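Local coordinates for HTH cro/C1-type domain-containing protein (Thermotoga maritima, PDB 2WUS) that is the cytoplasmic helix-turn-helix domain of the membrane-anchored cell-shape protein RodZ, which binds the bacterial actin MreB, and may bind DNA, at residues S2-K6 against Y76-E82; W5-E10 against I40-K46. All blocks are in the same frame, centred on the assembly; numbering follows the deposited sequence.

Contact 1: S2-K6 against Y76-E82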
loop_
_atom_site.group_PDB
_atom_site.type_symbol
_atom_site.label_atom_id
_atom_site.label_comp_id
_atom_site.label_asym_id
_atom_site.label_seq_id
_atom_site.Cartn_x
_atom_site.Cartn_y
_atom_site.Cartn_z
ATOM N N SER C 2 1.388 -11.500 27.386
ATOM C CA SER C 2 0.900 -12.726 28.014
ATOM C C SER C 2 0.137 -12.408 29.297
ATOM O O SER C 2 -1.082 -12.583 29.366
ATOM C CB SER C 2 2.054 -13.695 28.292
ATOM O OG SER C 2 1.584 -14.904 28.865
ATOM N N GLU C 3 0.847 -11.948 30.319
ATOM C CA GLU C 3 0.168 -11.426 31.494
ATOM C C GLU C 3 -0.516 -10.140 31.070
ATOM O O GLU C 3 -1.659 -9.881 31.435
ATOM C CB GLU C 3 1.147 -11.195 32.648
ATOM C CG GLU C 3 1.285 -12.398 33.596
ATOM C CD GLU C 3 1.217 -13.751 32.879
ATOM O OE1 GLU C 3 0.427 -14.620 33.321
ATOM O OE2 GLU C 3 1.946 -13.949 31.878
ATOM N N LYS C 4 0.180 -9.355 30.254
ATOM C CA LYS C 4 -0.384 -8.130 29.707
ATOM C C LYS C 4 -1.560 -8.367 28.747
ATOM O O LYS C 4 -2.456 -7.527 28.655
ATOM C CB LYS C 4 0.705 -7.299 29.034
ATOM C CG LYS C 4 1.034 -6.034 29.796
ATOM C CD LYS C 4 2.492 -5.989 30.204
ATOM C CE LYS C 4 2.670 -5.225 31.511
ATOM N NZ LYS C 4 1.966 -3.909 31.509
ATOM N N TRP C 5 -1.548 -9.493 28.029
ATOM C CA TRP C 5 -2.694 -9.900 27.209
ATOM C C TRP C 5 -3.893 -10.214 28.116
ATOM O O TRP C 5 -5.021 -9.782 27.857
ATOM C CB TRP C 5 -2.374 -11.140 26.361
ATOM C CG TRP C 5 -1.496 -10.931 25.164
ATOM C CD1 TRP C 5 -1.007 -9.740 24.689
ATOM C CD2 TRP C 5 -0.991 -11.933 24.268
ATOM N NE1 TRP C 5 -0.238 -9.950 23.567
ATOM C CE2 TRP C 5 -0.222 -11.310 23.291
ATOM C CE3 TRP C 5 -1.138 -13.334 24.214
ATOM C CZ2 TRP C 5 0.409 -11.994 22.260
ATOM C CZ3 TRP C 5 -0.505 -14.021 23.188
ATOM C CH2 TRP C 5 0.252 -13.355 22.228
ATOM N N LYS C 6 -3.636 -10.984 29.174
ATOM C CA LYS C 6 -4.673 -11.371 30.118
ATOM C C LYS C 6 -5.370 -10.135 30.654
ATOM O O LYS C 6 -6.595 -10.073 30.699
ATOM C CB LYS C 6 -4.080 -12.179 31.268
ATOM C CG LYS C 6 -3.826 -13.640 30.944
ATOM C CD LYS C 6 -3.528 -14.435 32.214
ATOM C CE LYS C 6 -3.121 -15.857 31.886
ATOM N NZ LYS C 6 -4.212 -16.590 31.186
ATOM N N TYR C 76 -1.497 -4.912 23.704
ATOM C CA TYR C 76 -1.286 -6.090 22.886
ATOM C C TYR C 76 0.198 -6.188 22.560
ATOM O O TYR C 76 0.771 -7.272 22.599
ATOM C CB TYR C 76 -2.140 -6.120 21.607
ATOM C CG TYR C 76 -1.714 -7.242 20.668
ATOM C CD1 TYR C 76 -1.845 -8.569 21.047
ATOM C CD2 TYR C 76 -1.146 -6.981 19.427
ATOM C CE1 TYR C 76 -1.442 -9.608 20.219
ATOM C CE2 TYR C 76 -0.741 -8.018 18.589
ATOM C CZ TYR C 76 -0.893 -9.332 18.994
ATOM O OH TYR C 76 -0.498 -10.382 18.190
ATOM N N GLU C 77 0.823 -5.048 22.282
ATOM C CA GLU C 77 2.218 -5.037 21.825
ATOM C C GLU C 77 3.239 -5.267 22.944
ATOM O O GLU C 77 4.261 -5.921 22.731
ATOM C CB GLU C 77 2.542 -3.766 21.024
ATOM C CG GLU C 77 3.409 -4.016 19.777
ATOM C CD GLU C 77 2.649 -4.694 18.637
ATOM O OE1 GLU C 77 1.845 -4.011 17.966
ATOM O OE2 GLU C 77 2.864 -5.905 18.403
ATOM N N GLU C 78 2.961 -4.738 24.131
ATOM C CA GLU C 78 3.749 -5.096 25.301
ATOM C C GLU C 78 3.660 -6.612 25.439
ATOM O O GLU C 78 4.642 -7.285 25.756
ATOM C CB GLU C 78 3.190 -4.448 26.571
ATOM C CG GLU C 78 3.065 -2.925 26.573
ATOM C CD GLU C 78 2.502 -2.385 27.896
ATOM O OE1 GLU C 78 1.861 -1.308 27.897
ATOM O OE2 GLU C 78 2.693 -3.046 28.942
ATOM N N GLY C 79 2.468 -7.146 25.194
ATOM C CA GLY C 79 2.223 -8.560 25.389
ATOM C C GLY C 79 3.110 -9.405 24.502
ATOM O O GLY C 79 3.552 -10.488 24.886
ATOM N N LYS C 80 3.369 -8.901 23.302
ATOM C CA LYS C 80 4.147 -9.636 22.319
ATOM C C LYS C 80 5.599 -9.671 22.773
ATOM O O LYS C 80 6.227 -10.730 22.786
ATOM C CB LYS C 80 4.013 -8.992 20.933
ATOM C CG LYS C 80 4.526 -9.852 19.781
ATOM C CD LYS C 80 4.499 -9.101 18.454
ATOM C CE LYS C 80 5.457 -9.739 17.450
ATOM N NZ LYS C 80 5.596 -8.940 16.197
ATOM N N GLU C 81 6.115 -8.507 23.166
ATOM C CA GLU C 81 7.482 -8.388 23.662
ATOM C C GLU C 81 7.623 -9.131 24.987
ATOM O O GLU C 81 8.730 -9.473 25.400
ATOM C CB GLU C 81 7.866 -6.913 23.827
ATOM C CG GLU C 81 9.062 -6.467 22.982
ATOM C CD GLU C 81 9.178 -4.947 22.873
ATOM O OE1 GLU C 81 10.319 -4.430 22.792
ATOM O OE2 GLU C 81 8.125 -4.271 22.870
ATOM N N GLU C 82 6.496 -9.390 25.646
ATOM C CA GLU C 82 6.495 -10.172 26.885
ATOM C C GLU C 82 6.674 -11.678 26.645
ATOM O O GLU C 82 7.105 -12.408 27.537
ATOM C CB GLU C 82 5.234 -9.904 27.716
ATOM C CG GLU C 82 5.179 -10.705 29.016
ATOM C CD GLU C 82 4.165 -10.161 30.015
ATOM O OE1 GLU C 82 4.343 -10.417 31.228
ATOM O OE2 GLU C 82 3.199 -9.478 29.597
#
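In this all-helical helix-turn-helix domain the first helix, 3-17, is joined at its N-terminal end to the last, 69-84, through Lys4 and Trp5 on one side and Tyr76 to Glu82 on the other. The two helices come nearest at Lys4 and Gly79, whose CA atoms are 5.1 Å apart; Gly79, without a side chain, leaves room for the Trp5 indole. Trp5 NE1 donates to Tyr76 O (3.0 Å, N-H...O angle 154°), with the acceptor in the ring plane and the donor on a carbonyl lone pair. The Tyr76 ring, CG anti to its own backbone N (chi1 170°), runs alongside the indole. Their planes are nearly parallel but slid apart, so overlap is slight, and Trp5 CZ2 meets Tyr76 CE1 at 3.6 Å. Above one indole face, toward its rim, lie Ser2 N and Gly79 O, themselves linked by a weak hydrogen bond. The extended Glu82 side chain reaches the helix start, where OE2 accepts from Lys4 N (3.1 Å) on its syn side, out of the carboxylate plane. The bent Lys4 chain crosses Glu82 at about a right angle, and its NZ forms a salt bridge with Glu78 OE2 (2.8 Å). The Glu82 carboxylate would probably be favoured by the N-terminal end of helix 3-17, partly offset by Glu3, whose OE2 lies 4.3 Å from Glu82 OE1, while the buried indole N-H is satisfied by a backbone carbonyl.

Contact 2: W5-E10 against I40-K46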
loop_
_atom_site.group_PDB
_atom_site.type_symbol
_atom_site.label_atom_id
_atom_site.label_comp_id
_atom_site.label_asym_id
_atom_site.label_seq_id
_atom_site.Cartn_x
_atom_site.Cartn_y
_atom_site.Cartn_z
ATOM N N TRP C 5 -1.548 -9.493 28.029
ATOM C CA TRP C 5 -2.694 -9.900 27.209
ATOM C C TRP C 5 -3.893 -10.214 28.116
ATOM O O TRP C 5 -5.021 -9.782 27.857
ATOM C CB TRP C 5 -2.374 -11.140 26.361
ATOM C CG TRP C 5 -1.496 -10.931 25.164
ATOM C CD1 TRP C 5 -1.007 -9.740 24.689
ATOM C CD2 TRP C 5 -0.991 -11.933 24.268
ATOM N NE1 TRP C 5 -0.238 -9.950 23.567
ATOM C CE2 TRP C 5 -0.222 -11.310 23.291
ATOM C CE3 TRP C 5 -1.138 -13.334 24.214
ATOM C CZ2 TRP C 5 0.409 -11.994 22.260
ATOM C CZ3 TRP C 5 -0.505 -14.021 23.188
ATOM C CH2 TRP C 5 0.252 -13.355 22.228
ATOM N N LYS C 6 -3.636 -10.984 29.174
ATOM C CA LYS C 6 -4.673 -11.371 30.118
ATOM C C LYS C 6 -5.370 -10.135 30.654
ATOM O O LYS C 6 -6.595 -10.073 30.699
ATOM C CB LYS C 6 -4.080 -12.179 31.268
ATOM C CG LYS C 6 -3.826 -13.640 30.944
ATOM C CD LYS C 6 -3.528 -14.435 32.214
ATOM C CE LYS C 6 -3.121 -15.857 31.886
ATOM N NZ LYS C 6 -4.212 -16.590 31.186
ATOM N N GLU C 7 -4.573 -9.151 31.049
ATOM C CA GLU C 7 -5.081 -7.877 31.534
ATOM C C GLU C 7 -5.769 -7.118 30.405
ATOM O O GLU C 7 -6.620 -6.257 30.631
ATOM C CB GLU C 7 -3.938 -7.047 32.113
ATOM C CG GLU C 7 -3.348 -6.050 31.150
ATOM C CD GLU C 7 -2.195 -5.265 31.762
ATOM O OE1 GLU C 7 -1.179 -5.901 32.140
ATOM O OE2 GLU C 7 -2.306 -4.016 31.864
ATOM N N LEU C 8 -5.382 -7.449 29.181
ATOM C CA LEU C 8 -6.023 -6.900 28.011
ATOM C C LEU C 8 -7.460 -7.383 28.016
ATOM O O LEU C 8 -8.382 -6.604 28.230
ATOM C CB LEU C 8 -5.316 -7.392 26.754
ATOM C CG LEU C 8 -5.381 -6.521 25.501
ATOM C CD1 LEU C 8 -5.650 -7.399 24.305
ATOM C CD2 LEU C 8 -6.440 -5.436 25.644
ATOM N N GLY C 9 -7.638 -8.680 27.788
ATOM C CA GLY C 9 -8.956 -9.289 27.750
ATOM C C GLY C 9 -9.752 -9.041 29.016
ATOM O O GLY C 9 -10.989 -9.002 28.993
ATOM N N GLU C 10 -9.047 -8.862 30.129
ATOM C CA GLU C 10 -9.708 -8.581 31.393
ATOM C C GLU C 10 -10.388 -7.229 31.337
ATOM O O GLU C 10 -11.459 -7.051 31.900
ATOM C CB GLU C 10 -8.713 -8.604 32.539
ATOM C CG GLU C 10 -9.146 -9.411 33.743
ATOM C CD GLU C 10 -8.046 -9.471 34.795
ATOM O OE1 GLU C 10 -7.644 -8.399 35.310
ATOM O OE2 GLU C 10 -7.570 -10.587 35.100
ATOM N N ILE C 40 -10.128 -13.696 23.246
ATOM C CA ILE C 40 -9.525 -12.388 23.498
ATOM C C ILE C 40 -9.651 -11.969 24.957
ATOM O O ILE C 40 -8.732 -11.360 25.521
ATOM C CB ILE C 40 -10.144 -11.309 22.602
ATOM C CG1 ILE C 40 -9.553 -11.410 21.195
ATOM C CG2 ILE C 40 -9.908 -9.936 23.180
ATOM C CD1 ILE C 40 -10.273 -10.569 20.193
ATOM N N GLU C 41 -10.790 -12.309 25.563
ATOM C CA GLU C 41 -11.091 -11.873 26.914
ATOM C C GLU C 41 -10.301 -12.681 27.945
ATOM O O GLU C 41 -9.802 -12.139 28.944
ATOM C CB GLU C 41 -12.595 -11.921 27.179
ATOM C CG GLU C 41 -13.410 -10.875 26.417
ATOM C CD GLU C 41 -14.842 -10.703 26.961
ATOM O OE1 GLU C 41 -15.404 -9.589 26.833
ATOM O OE2 GLU C 41 -15.410 -11.672 27.514
ATOM N N GLU C 42 -10.160 -13.976 27.697
ATOM C CA GLU C 42 -9.349 -14.800 28.587
ATOM C C GLU C 42 -7.852 -14.664 28.275
ATOM O O GLU C 42 -6.999 -15.322 28.886
ATOM C CB GLU C 42 -9.826 -16.250 28.571
ATOM C CG GLU C 42 -10.476 -16.662 27.290
ATOM C CD GLU C 42 -11.395 -17.843 27.483
ATOM O OE1 GLU C 42 -11.350 -18.786 26.655
ATOM O OE2 GLU C 42 -12.157 -17.823 28.479
ATOM N N GLY C 43 -7.560 -13.785 27.321
ATOM C CA GLY C 43 -6.203 -13.378 27.005
ATOM C C GLY C 43 -5.434 -14.348 26.132
ATOM O O GLY C 43 -4.206 -14.355 26.154
ATOM N N ASP C 44 -6.142 -15.156 25.353
ATOM C CA ASP C 44 -5.503 -16.243 24.608
ATOM C C ASP C 44 -5.430 -15.968 23.100
ATOM O O ASP C 44 -6.319 -16.348 22.327
ATOM C CB ASP C 44 -6.210 -17.575 24.893
ATOM C CG ASP C 44 -5.738 -18.689 23.985
ATOM O OD1 ASP C 44 -6.589 -19.479 23.518
ATOM O OD2 ASP C 44 -4.517 -18.765 23.725
ATOM N N LEU C 45 -4.347 -15.328 22.679
ATOM C CA LEU C 45 -4.286 -14.786 21.333
ATOM C C LEU C 45 -3.347 -15.539 20.410
ATOM O O LEU C 45 -3.372 -15.327 19.201
ATOM C CB LEU C 45 -3.858 -13.329 21.399
ATOM C CG LEU C 45 -4.602 -12.463 22.406
ATOM C CD1 LEU C 45 -4.082 -11.055 22.334
ATOM C CD2 LEU C 45 -6.104 -12.495 22.142
ATOM N N LYS C 46 -2.534 -16.423 20.975
ATOM C CA LYS C 46 -1.415 -17.001 20.246
ATOM C C LYS C 46 -1.679 -17.367 18.777
ATOM O O LYS C 46 -0.906 -16.963 17.903
ATOM C CB LYS C 46 -0.824 -18.186 20.996
ATOM C CG LYS C 46 0.553 -18.585 20.489
ATOM C CD LYS C 46 1.562 -17.450 20.642
ATOM C CE LYS C 46 2.934 -17.905 20.174
ATOM N NZ LYS C 46 2.878 -19.318 19.680
#
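Trp5 turns its CG away from its own carbonyl carbon (chi1 -75°), and Leu45 does the same (chi1 -48°) before running straight on to CD1 (chi2 -179°); together these torsions set a leucine methyl against the indole. Leu45 CD1 lies over the five-membered ring, 3.8 Å from its centroid and close to the ring normal, a CH-pi contact on the face opposite to Ser2 N and Gly79 O. Leu45 CB and CG carry the apolar contact on to the six-membered ring, and Lys46 N approaches CZ3 obliquely. Gly43 O sits at the indole edge, 3.7 Å from Trp5 CB.

Farther along helix 3-17 the meeting is between backbones. Gly9 CA makes CA-H...O contacts with Ile40 O (3.1 Å) and Glu41 O (3.2 Å), and Glu41 CA returns one to Gly9 O (3.5 Å). Gly43, at positive phi, is the C-prime residue of a Schellman motif that ends helix 34-42, and its CA passes 4.0 Å from Lys6 CA. Two glycines facing the partner segment thus let helix 3-17 and the end of helix 34-42 come together without intervening side chains. The Glu41 carboxylate is engaged beyond this interface, by a salt bridge to Arg16 and a hydrogen bond with Tyr61. Leu8 CD1 touches Leu45 CD1 loosely at 4.4 Å, and the Leu8 side chain also packs on Ile58, Met72 and Leu75, while Ile40 rests on Tyr57. The contact therefore sits where helices 3-17 and 34-42 meet helices 51-64 and 69-84.

Overall arrangement
Both contacts start from helix 3-17 and share Trp5 and Lys6; their centres lie about 9 Å apart. Along the chain, 2-6 and 5-10 come first, then 40-46, where helix 34-42 gives way to a loop, and finally 76-82 on helix 69-84. Contact 2 lies nearer the centre of the folded chain (about 6 Å between centres, against about 11 Å for contact 1). They also touch directly, Tyr76 CD1 packing on Leu45 CD1 at 3.6 Å. One tryptophan thus ties the first helix both to the last helix and to the end of helix 34-42, bringing the two ends of the modelled domain together beside the end of helix 34-42.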